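Local coordinates for protein cytochrome P450 (Rhodococcus erythropolis, PDB 3WEC) that hydroxylates the quinoline ring nitrogen of aurachin alkaloids as a haem-dependent cytochrome P450 monooxygenase, a step that confers their antibiotic activity, at residues G45-A50 and D322-L327; A300-R305 and P395-R400; Y210-A215 and S239-A244. All coordinates share one frame; numbering follows the deposited sequence.

Contact 1 of 3, residues G45-A50 and D322-L327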
loop_
_atom_site.group_PDB
_atom_site.type_symbol
_atom_site.label_atom_id
_atom_site.label_comp_id
_atom_site.label_asym_id
_atom_site.label_seq_id
_atom_site.Cartn_x
_atom_site.Cartn_y
_atom_site.Cartn_z
ATOM N N GLY A 45 -15.612 8.699 13.533
ATOM C CA GLY A 45 -14.625 8.924 14.591
ATOM C C GLY A 45 -13.574 9.978 14.273
ATOM O O GLY A 45 -13.482 11.001 14.949
ATOM N N ALA A 46 -12.793 9.730 13.230
ATOM C CA ALA A 46 -11.630 10.559 12.892
ATOM C C ALA A 46 -11.933 11.851 12.110
ATOM O O ALA A 46 -13.034 12.045 11.607
ATOM C CB ALA A 46 -10.635 9.717 12.124
ATOM N N TRP A 47 -10.931 12.723 12.014
ATOM C CA TRP A 47 -10.938 13.849 11.088
ATOM C C TRP A 47 -10.644 13.367 9.697
ATOM O O TRP A 47 -9.953 12.365 9.522
ATOM C CB TRP A 47 -9.879 14.844 11.516
ATOM C CG TRP A 47 -10.301 15.532 12.785
ATOM C CD1 TRP A 47 -10.091 15.110 14.100
ATOM C CD2 TRP A 47 -11.094 16.759 12.899
ATOM N NE1 TRP A 47 -10.662 15.974 14.987
ATOM C CE2 TRP A 47 -11.279 16.991 14.340
ATOM C CE3 TRP A 47 -11.626 17.669 11.991
ATOM C CZ2 TRP A 47 -11.982 18.097 14.828
ATOM C CZ3 TRP A 47 -12.336 18.775 12.490
ATOM C CH2 TRP A 47 -12.501 18.988 13.876
ATOM N N ILE A 48 -11.169 14.074 8.695
ATOM C CA ILE A 48 -10.942 13.735 7.281
ATOM C C ILE A 48 -10.341 14.943 6.594
ATOM O O ILE A 48 -10.851 16.039 6.736
ATOM C CB ILE A 48 -12.249 13.320 6.559
ATOM C CG1 ILE A 48 -13.069 12.325 7.396
ATOM C CG2 ILE A 48 -11.958 12.720 5.193
ATOM C CD1 ILE A 48 -12.416 10.972 7.672
ATOM N N VAL A 49 -9.254 14.755 5.859
ATOM C CA VAL A 49 -8.526 15.882 5.257
ATOM C C VAL A 49 -8.388 15.684 3.741
ATOM O O VAL A 49 -7.917 14.624 3.302
ATOM C CB VAL A 49 -7.125 16.052 5.895
ATOM C CG1 VAL A 49 -6.311 17.100 5.144
ATOM C CG2 VAL A 49 -7.241 16.438 7.360
ATOM N N ALA A 50 -8.782 16.701 2.953
ATOM C CA ALA A 50 -8.998 16.510 1.508
ATOM C C ALA A 50 -8.077 17.296 0.544
ATOM O O ALA A 50 -7.888 16.893 -0.614
ATOM C CB ALA A 50 -10.474 16.758 1.166
ATOM N N ASP A 322 -6.605 12.800 18.784
ATOM C CA ASP A 322 -7.579 12.626 17.707
ATOM C C ASP A 322 -6.897 11.900 16.551
ATOM O O ASP A 322 -5.715 12.142 16.257
ATOM C CB ASP A 322 -8.122 13.963 17.205
ATOM C CG ASP A 322 -9.261 14.532 18.083
ATOM O OD1 ASP A 322 -9.430 14.128 19.263
ATOM O OD2 ASP A 322 -9.980 15.419 17.570
ATOM N N ALA A 323 -7.656 11.014 15.912
ATOM C CA ALA A 323 -7.247 10.343 14.678
ATOM C C ALA A 323 -7.566 11.234 13.478
ATOM O O ALA A 323 -8.607 11.902 13.442
ATOM C CB ALA A 323 -7.962 9.015 14.550
ATOM N N VAL A 324 -6.653 11.260 12.519
ATOM C CA VAL A 324 -6.773 12.075 11.322
ATOM C C VAL A 324 -6.526 11.163 10.130
ATOM O O VAL A 324 -5.496 10.481 10.040
ATOM C CB VAL A 324 -5.744 13.228 11.311
ATOM C CG1 VAL A 324 -5.742 13.956 9.971
ATOM C CG2 VAL A 324 -6.018 14.198 12.449
ATOM N N MET A 325 -7.505 11.144 9.242
ATOM C CA MET A 325 -7.501 10.355 8.046
ATOM C C MET A 325 -7.045 11.261 6.916
ATOM O O MET A 325 -7.740 12.219 6.571
ATOM C CB MET A 325 -8.942 9.933 7.784
ATOM C CG MET A 325 -9.107 8.484 7.450
ATOM S SD MET A 325 -8.674 7.492 8.883
ATOM C CE MET A 325 -10.347 7.081 9.389
ATOM N N VAL A 326 -5.894 10.994 6.331
ATOM C CA VAL A 326 -5.392 11.873 5.283
ATOM C C VAL A 326 -5.763 11.315 3.910
ATOM O O VAL A 326 -5.283 10.248 3.542
ATOM C CB VAL A 326 -3.862 12.065 5.397
ATOM C CG1 VAL A 326 -3.329 12.828 4.197
ATOM C CG2 VAL A 326 -3.523 12.798 6.681
ATOM N N LEU A 327 -6.600 12.030 3.154
ATOM C CA LEU A 327 -7.062 11.524 1.843
ATOM C C LEU A 327 -6.073 11.758 0.722
ATOM O O LEU A 327 -6.195 12.720 -0.041
ATOM C CB LEU A 327 -8.402 12.145 1.443
ATOM C CG LEU A 327 -9.745 11.460 1.703
ATOM C CD1 LEU A 327 -9.759 10.493 2.885
ATOM C CD2 LEU A 327 -10.770 12.557 1.878
#

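Contact 2 of 3, residues A300-R305 and P395-R400. With AUI (3-[(2E,6E,9R)-9-hydroxy-3,7,11-trimethyldodeca-2,6,10-trien-1-yl]-2-methylquinolin-4(1H)-one), chain C.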
loop_
_atom_site.group_PDB
_atom_site.type_symbol
_atom_site.label_atom_id
_atom_site.label_comp_id
_atom_site.label_asym_id
_atom_site.label_seq_id
_atom_site.Cartn_x
_atom_site.Cartn_y
_atom_site.Cartn_z
ATOM N N ALA A 300 -3.772 3.064 -2.001
ATOM C CA ALA A 300 -4.249 3.501 -0.709
ATOM C C ALA A 300 -4.850 4.907 -0.820
ATOM O O ALA A 300 -4.131 5.849 -1.118
ATOM C CB ALA A 300 -3.127 3.485 0.324
ATOM N N HIS A 301 -6.150 5.033 -0.568
ATOM C CA HIS A 301 -6.835 6.350 -0.567
ATOM C C HIS A 301 -6.625 7.139 0.699
ATOM O O HIS A 301 -6.805 8.362 0.706
ATOM C CB HIS A 301 -8.340 6.208 -0.914
ATOM C CG HIS A 301 -8.600 6.105 -2.405
ATOM N ND1 HIS A 301 -9.669 6.681 -3.006
ATOM C CD2 HIS A 301 -7.871 5.469 -3.424
ATOM C CE1 HIS A 301 -9.629 6.421 -4.332
ATOM N NE2 HIS A 301 -8.537 5.670 -4.584
ATOM N N GLU A 302 -6.268 6.438 1.780
ATOM C CA GLU A 302 -5.865 7.098 3.034
ATOM C C GLU A 302 -4.595 6.630 3.762
ATOM O O GLU A 302 -4.209 5.451 3.709
ATOM C CB GLU A 302 -7.007 7.147 4.019
ATOM C CG GLU A 302 -7.790 5.872 4.195
ATOM C CD GLU A 302 -9.123 6.169 4.860
ATOM O OE1 GLU A 302 -9.700 7.234 4.552
ATOM O OE2 GLU A 302 -9.582 5.375 5.709
ATOM N N ALA A 303 -3.942 7.611 4.396
ATOM C CA ALA A 303 -2.888 7.407 5.383
ATOM C C ALA A 303 -3.469 7.885 6.737
ATOM O O ALA A 303 -4.357 8.739 6.752
ATOM C CB ALA A 303 -1.672 8.233 5.020
ATOM N N GLY A 304 -2.994 7.343 7.859
ATOM C CA GLY A 304 -3.546 7.724 9.165
ATOM C C GLY A 304 -2.553 8.441 10.074
ATOM O O GLY A 304 -1.366 8.116 10.052
ATOM N N ARG A 305 -3.028 9.418 10.852
ATOM C CA ARG A 305 -2.204 10.065 11.869
ATOM C C ARG A 305 -2.951 10.231 13.180
ATOM O O ARG A 305 -4.182 10.192 13.216
ATOM C CB ARG A 305 -1.679 11.438 11.435
ATOM C CG ARG A 305 -0.611 11.444 10.359
ATOM C CD ARG A 305 0.628 10.657 10.744
ATOM N NE ARG A 305 1.657 10.764 9.706
ATOM C CZ ARG A 305 1.767 9.965 8.642
ATOM N NH1 ARG A 305 0.899 8.963 8.417
ATOM N NH2 ARG A 305 2.756 10.175 7.782
ATOM N N PRO A 395 -13.524 -5.085 -0.703
ATOM C CA PRO A 395 -13.983 -4.264 0.414
ATOM C C PRO A 395 -12.810 -3.683 1.212
ATOM O O PRO A 395 -11.638 -4.024 0.953
ATOM C CB PRO A 395 -14.833 -5.246 1.236
ATOM C CG PRO A 395 -15.301 -6.269 0.223
ATOM C CD PRO A 395 -14.077 -6.450 -0.652
ATOM N N GLY A 396 -13.114 -2.768 2.122
ATOM C CA GLY A 396 -12.137 -2.286 3.074
ATOM C C GLY A 396 -12.195 -0.791 3.246
ATOM O O GLY A 396 -12.795 -0.100 2.445
ATOM N N MET A 397 -11.544 -0.286 4.284
ATOM C CA MET A 397 -11.691 1.123 4.665
ATOM C C MET A 397 -10.767 2.084 3.924
ATOM O O MET A 397 -11.207 3.152 3.522
ATOM C CB MET A 397 -11.543 1.301 6.177
ATOM C CG MET A 397 -12.818 0.992 6.938
ATOM S SD MET A 397 -12.816 1.592 8.650
ATOM C CE MET A 397 -11.485 2.830 8.570
ATOM N N GLY A 398 -9.493 1.736 3.785
ATOM C CA GLY A 398 -8.513 2.656 3.193
ATOM C C GLY A 398 -7.911 2.270 1.833
ATOM O O GLY A 398 -7.262 3.084 1.175
ATOM N N LEU A 399 -8.080 1.027 1.413
ATOM C CA LEU A 399 -7.428 0.554 0.157
ATOM C C LEU A 399 -8.432 0.467 -0.971
ATOM O O LEU A 399 -9.621 0.292 -0.729
ATOM C CB LEU A 399 -6.772 -0.806 0.374
ATOM C CG LEU A 399 -5.307 -0.980 0.822
ATOM C CD1 LEU A 399 -4.645 0.235 1.426
ATOM C CD2 LEU A 399 -5.166 -2.231 1.703
ATOM N N ARG A 400 -7.970 0.642 -2.199
ATOM C CA ARG A 400 -8.854 0.558 -3.349
ATOM C C ARG A 400 -8.203 -0.140 -4.526
ATOM O O ARG A 400 -7.080 0.194 -4.964
ATOM C CB ARG A 400 -9.353 1.936 -3.756
ATOM C CG ARG A 400 -10.460 1.894 -4.807
ATOM C CD ARG A 400 -11.076 3.263 -5.023
ATOM N NE ARG A 400 -12.107 3.235 -6.036
ATOM C CZ ARG A 400 -11.911 3.506 -7.315
ATOM N NH1 ARG A 400 -12.923 3.474 -8.176
ATOM N NH2 ARG A 400 -10.706 3.825 -7.729
HETATM O O13 AUI C . 0.111 3.204 7.317
HETATM C C1 AUI C . 0.435 2.539 6.306
HETATM C C4 AUI C . 1.496 1.523 6.435
HETATM C C5 AUI C . 2.111 1.289 7.662
HETATM C C6 AUI C . 3.099 0.311 7.770
HETATM C C7 AUI C . 3.417 -0.422 6.618
HETATM C C8 AUI C . 2.820 -0.228 5.371
HETATM C C9 AUI C . 1.835 0.735 5.216
HETATM N N10 AUI C . 1.202 0.925 4.017
HETATM C C3 AUI C . 0.236 1.846 3.820
HETATM C C11 AUI C . -0.421 2.015 2.458
HETATM C C2 AUI C . -0.206 2.715 4.962
HETATM C C12 AUI C . -1.300 3.729 4.759
HETATM C C14 AUI C . -2.614 2.985 4.497
HETATM C C15 AUI C . -3.311 2.004 5.130
HETATM C C26 AUI C . -2.906 1.286 6.404
HETATM C C16 AUI C . -4.584 1.606 4.427
HETATM C C17 AUI C . -5.899 1.828 5.173
HETATM C C18 AUI C . -5.724 2.037 6.652
HETATM C C19 AUI C . -6.657 2.516 7.504
HETATM C C27 AUI C . -8.070 2.879 7.121
HETATM C C20 AUI C . -6.266 2.633 8.956
HETATM C C21 AUI C . -5.545 3.928 9.347
HETATM O O28 AUI C . -5.056 3.717 10.665
HETATM C C22 AUI C . -4.327 4.302 8.528
HETATM C C23 AUI C . -3.016 4.142 8.862
HETATM C C24 AUI C . -2.015 4.641 7.877
HETATM C C25 AUI C . -2.432 3.502 10.112
HETATM O O HOH W 1 -7.947 3.955 -6.484
#

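Contact 3 of 3, residues Y210-A215 and S239-A244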
loop_
_atom_site.group_PDB
_atom_site.type_symbol
_atom_site.label_atom_id
_atom_site.label_comp_id
_atom_site.label_asym_id
_atom_site.label_seq_id
_atom_site.Cartn_x
_atom_site.Cartn_y
_atom_site.Cartn_z
ATOM N N TYR A 210 7.884 -18.994 11.708
ATOM C CA TYR A 210 8.765 -19.334 10.618
ATOM C C TYR A 210 9.880 -18.289 10.405
ATOM O O TYR A 210 11.033 -18.653 10.199
ATOM C CB TYR A 210 7.944 -19.476 9.363
ATOM C CG TYR A 210 8.777 -19.541 8.140
ATOM C CD1 TYR A 210 9.276 -20.746 7.715
ATOM C CD2 TYR A 210 9.048 -18.411 7.395
ATOM C CE1 TYR A 210 10.062 -20.841 6.603
ATOM C CE2 TYR A 210 9.851 -18.498 6.274
ATOM C CZ TYR A 210 10.352 -19.726 5.899
ATOM O OH TYR A 210 11.147 -19.904 4.799
ATOM N N PHE A 211 9.536 -17.003 10.420
ATOM C CA PHE A 211 10.554 -15.953 10.192
ATOM C C PHE A 211 11.663 -15.929 11.239
ATOM O O PHE A 211 12.821 -15.854 10.856
ATOM C CB PHE A 211 9.963 -14.558 9.909
ATOM C CG PHE A 211 9.520 -14.372 8.474
ATOM C CD1 PHE A 211 10.367 -14.720 7.408
ATOM C CD2 PHE A 211 8.267 -13.834 8.174
ATOM C CE1 PHE A 211 9.955 -14.549 6.081
ATOM C CE2 PHE A 211 7.844 -13.700 6.846
ATOM C CZ PHE A 211 8.699 -14.049 5.804
ATOM N N ARG A 212 11.317 -16.020 12.528
ATOM C CA ARG A 212 12.300 -16.200 13.630
ATOM C C ARG A 212 13.335 -17.282 13.309
ATOM O O ARG A 212 14.539 -17.025 13.240
ATOM C CB ARG A 212 11.625 -16.615 14.938
ATOM C CG ARG A 212 10.653 -15.618 15.517
ATOM C CD ARG A 212 10.414 -16.010 16.969
ATOM N NE ARG A 212 9.441 -15.128 17.615
ATOM C CZ ARG A 212 8.153 -15.417 17.824
ATOM N NH1 ARG A 212 7.393 -14.514 18.433
ATOM N NH2 ARG A 212 7.607 -16.578 17.427
ATOM N N THR A 213 12.812 -18.484 13.109
ATOM C CA THR A 213 13.560 -19.703 12.881
ATOM C C THR A 213 14.488 -19.599 11.667
ATOM O O THR A 213 15.626 -20.058 11.730
ATOM C CB THR A 213 12.557 -20.867 12.704
ATOM O OG1 THR A 213 11.712 -20.933 13.863
ATOM C CG2 THR A 213 13.271 -22.210 12.503
ATOM N N LEU A 214 14.004 -19.012 10.567
ATOM C CA LEU A 214 14.859 -18.780 9.396
ATOM C C LEU A 214 16.048 -17.834 9.701
ATOM O O LEU A 214 17.177 -18.068 9.238
ATOM C CB LEU A 214 14.044 -18.260 8.208
ATOM C CG LEU A 214 14.827 -18.021 6.910
ATOM C CD1 LEU A 214 15.494 -19.296 6.376
ATOM C CD2 LEU A 214 13.945 -17.389 5.851
ATOM N N ALA A 215 15.785 -16.791 10.497
ATOM C CA ALA A 215 16.802 -15.818 10.929
ATOM C C ALA A 215 17.876 -16.366 11.866
ATOM O O ALA A 215 19.036 -15.943 11.788
ATOM C CB ALA A 215 16.136 -14.640 11.598
ATOM N N SER A 239 16.812 -7.070 17.350
ATOM C CA SER A 239 16.517 -8.326 17.999
ATOM C C SER A 239 15.943 -9.315 16.977
ATOM O O SER A 239 15.740 -8.967 15.819
ATOM C CB SER A 239 15.534 -8.123 19.157
ATOM O OG SER A 239 14.193 -8.270 18.714
ATOM N N VAL A 240 15.655 -10.538 17.424
ATOM C CA VAL A 240 15.160 -11.592 16.560
ATOM C C VAL A 240 13.618 -11.509 16.414
ATOM O O VAL A 240 13.061 -11.794 15.338
ATOM C CB VAL A 240 15.684 -12.973 17.037
ATOM C CG1 VAL A 240 15.051 -14.108 16.249
ATOM C CG2 VAL A 240 17.201 -13.037 16.884
ATOM N N ASP A 241 12.913 -11.081 17.458
ATOM C CA ASP A 241 11.491 -10.761 17.274
ATOM C C ASP A 241 11.280 -9.510 16.384
ATOM O O ASP A 241 10.292 -9.441 15.667
ATOM C CB ASP A 241 10.750 -10.595 18.611
ATOM C CG ASP A 241 10.909 -11.787 19.534
ATOM O OD1 ASP A 241 11.142 -11.547 20.737
ATOM O OD2 ASP A 241 10.790 -12.955 19.078
ATOM N N GLU A 242 12.208 -8.541 16.434
ATOM C CA GLU A 242 12.145 -7.369 15.558
ATOM C C GLU A 242 12.321 -7.787 14.097
ATOM O O GLU A 242 11.555 -7.328 13.244
ATOM C CB GLU A 242 13.146 -6.258 15.991
ATOM C CG GLU A 242 12.774 -5.518 17.279
ATOM C CD GLU A 242 13.854 -4.540 17.799
ATOM O OE1 GLU A 242 15.085 -4.703 17.557
ATOM O OE2 GLU A 242 13.458 -3.568 18.466
ATOM N N ILE A 243 13.246 -8.722 13.833
ATOM C CA ILE A 243 13.556 -9.242 12.491
ATOM C C ILE A 243 12.343 -9.980 11.911
ATOM O O ILE A 243 12.003 -9.803 10.752
ATOM C CB ILE A 243 14.779 -10.216 12.473
ATOM C CG1 ILE A 243 16.094 -9.514 12.768
ATOM C CG2 ILE A 243 14.912 -10.912 11.118
ATOM C CD1 ILE A 243 17.133 -10.402 13.394
ATOM N N ALA A 244 11.674 -10.776 12.725
ATOM C CA ALA A 244 10.524 -11.564 12.266
ATOM C C ALA A 244 9.285 -10.688 12.049
ATOM O O ALA A 244 8.541 -10.869 11.061
ATOM C CB ALA A 244 10.227 -12.653 13.259
#

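Contact 1 of 3, residues G45-A50 and D322-L327
W47 and D322 meet through their side chains where two parallel strands begin to pair, and the contact shows how polar and apolar forces can share one strand pair. NE1 of the W47 indole donates to OD2 of D322 over 2.7 Å, approaching that oxygen from its anti side, while the oxygen lies close to the indole plane. Ring and carboxylate are nearly coplanar, their planes 24° apart.

Backbone bonding follows the parallel pattern. W47 N gives to A323 O at 2.8 Å, and W47 O takes the N-H of M325. M325 O then receives V49 N at 3.0 Å, and V49 O accepts from L327 N. I48, V324 and V326 turn their backbone groups outward, to H40, R305 and A303, so both strands are also held by their outer neighbours.

Apolar contacts divide between the two faces. On one, CD1 of I48 lies beside CB of M325 at 3.6 Å, and the methionine chain folds back (chi2 66°, chi3 104°), bringing CE to 3.8 Å from CB of A46. On the other, CG2 of V49 reaches CG1 of V324 at 3.9 Å.

Strands far apart in sequence are thus held in register by four backbone hydrogen bonds, with the outward-facing peptide groups satisfied by neighbouring strands and the indole-carboxylate bond pinning one end of the pairing in the mixed sheet of the P450 fold.

Contact 2 of 3, residues A300-R305 and P395-R400
R400 runs across the ring of H301, and its course explains how a loop is fastened beside the substrate pocket. CB comes first, lying over one face of the imidazole, 4.2 Å from the ring centroid, in a CH-pi contact. With CG anti to the backbone N (chi1 -171°) and the chain extended as far as NE, CD passes 3.5 Å from NE2 of H301. NE is bound by the carbonyl of K23. At the tip, NH2 donates to a water 3.0 Å away that also bonds NE2 of H301; the same NH2 forms a salt bridge with E297. Y30 OH holds ND1, so both ring nitrogens have a partner, which fixes the ring's rotation.

In the backbone, H301 N donates to G398 O over 2.8 Å. The nitrogen lies almost in line with the C=O (171°), although the bond is bent at the hydrogen (140°). CB of A300 packs on CD1 of L399 at 3.8 Å, and that methyl lies 3.3 Å from C16 of the bound aurachin intermediate. CA of G398 is 3.4 Å from both CG of E302 and the ligand's C17, which approach it roughly at right angles; a CB here would run into the ligand.

The segments correspond to P450 substrate recognition sites 5 and 6. Their chemistry implies polar anchoring around R400, and a mixed wall of CH groups and E302 oxygens against the isoprenoid tail, with A300 by the quinoline methyl.

Contact 3 of 3, residues Y210-A215 and S239-A244
The start of the long helix 240-271, helix αI of the P450 fold, crosses the end of helix 194-216, its helix αG, a junction on the outer part of the helical domain. The local axes approach to 8.4 Å at 119°, and CB atoms and alanines make the closest apolar contacts. CB of F211 rests 3.9 Å from CA of A244, but the phenyl ring leads onward to C247 and T251, farther along helix 240-271. CB of A244 also lies 3.8 Å from CG of R212, the next residue. Farther along helix 194-216, CB of A215 meets CG2 of I243 at 4.0 Å; CG2, anti to the backbone N, is the branch that reaches the alanine, and helix 224-230 closes over the pair through V225 and L228.

Nearer the solvent, R212 extends from CG to NE and forms a salt bridge with D241. NE donates to OD2 at 2.9 Å with an N-H...O angle of 156°, one bond rather than a two-pronged grip, and the guanidinium and carboxylate planes are almost perpendicular, 86° apart.

The N-terminus of helix 240-271 is closed by its own side chains. S239 OG accepts from E242 N at 3.0 Å, while E242 OE1 takes the N-H of S239 and is itself bonded to R110. This reciprocal pair is a capping box, the classic N-terminal closure of an alpha-helix, here set where helices αG and αI of the cytochrome P450 fold cross.

The three contacts illustrate how chemistry follows position. Contacts 1 and 2 are buried and share a sheet: strand 323-326 lies next to strand 303-307, the two joined by backbone hydrogen bonds, so the strand pairing of contact 1 continues into the pocket wall of contact 2. Contact 1 relies on a series of backbone hydrogen bonds between peptide groups, whereas contact 2 has a single backbone hydrogen bond across it, plus a water bridge and direct packing on the ligand. Contact 3 stands apart, its nearest atoms about 25 Å from contact 1 and 18 Å from contact 2. Partly exposed, it joins helices through small apolar groups and a salt bridge.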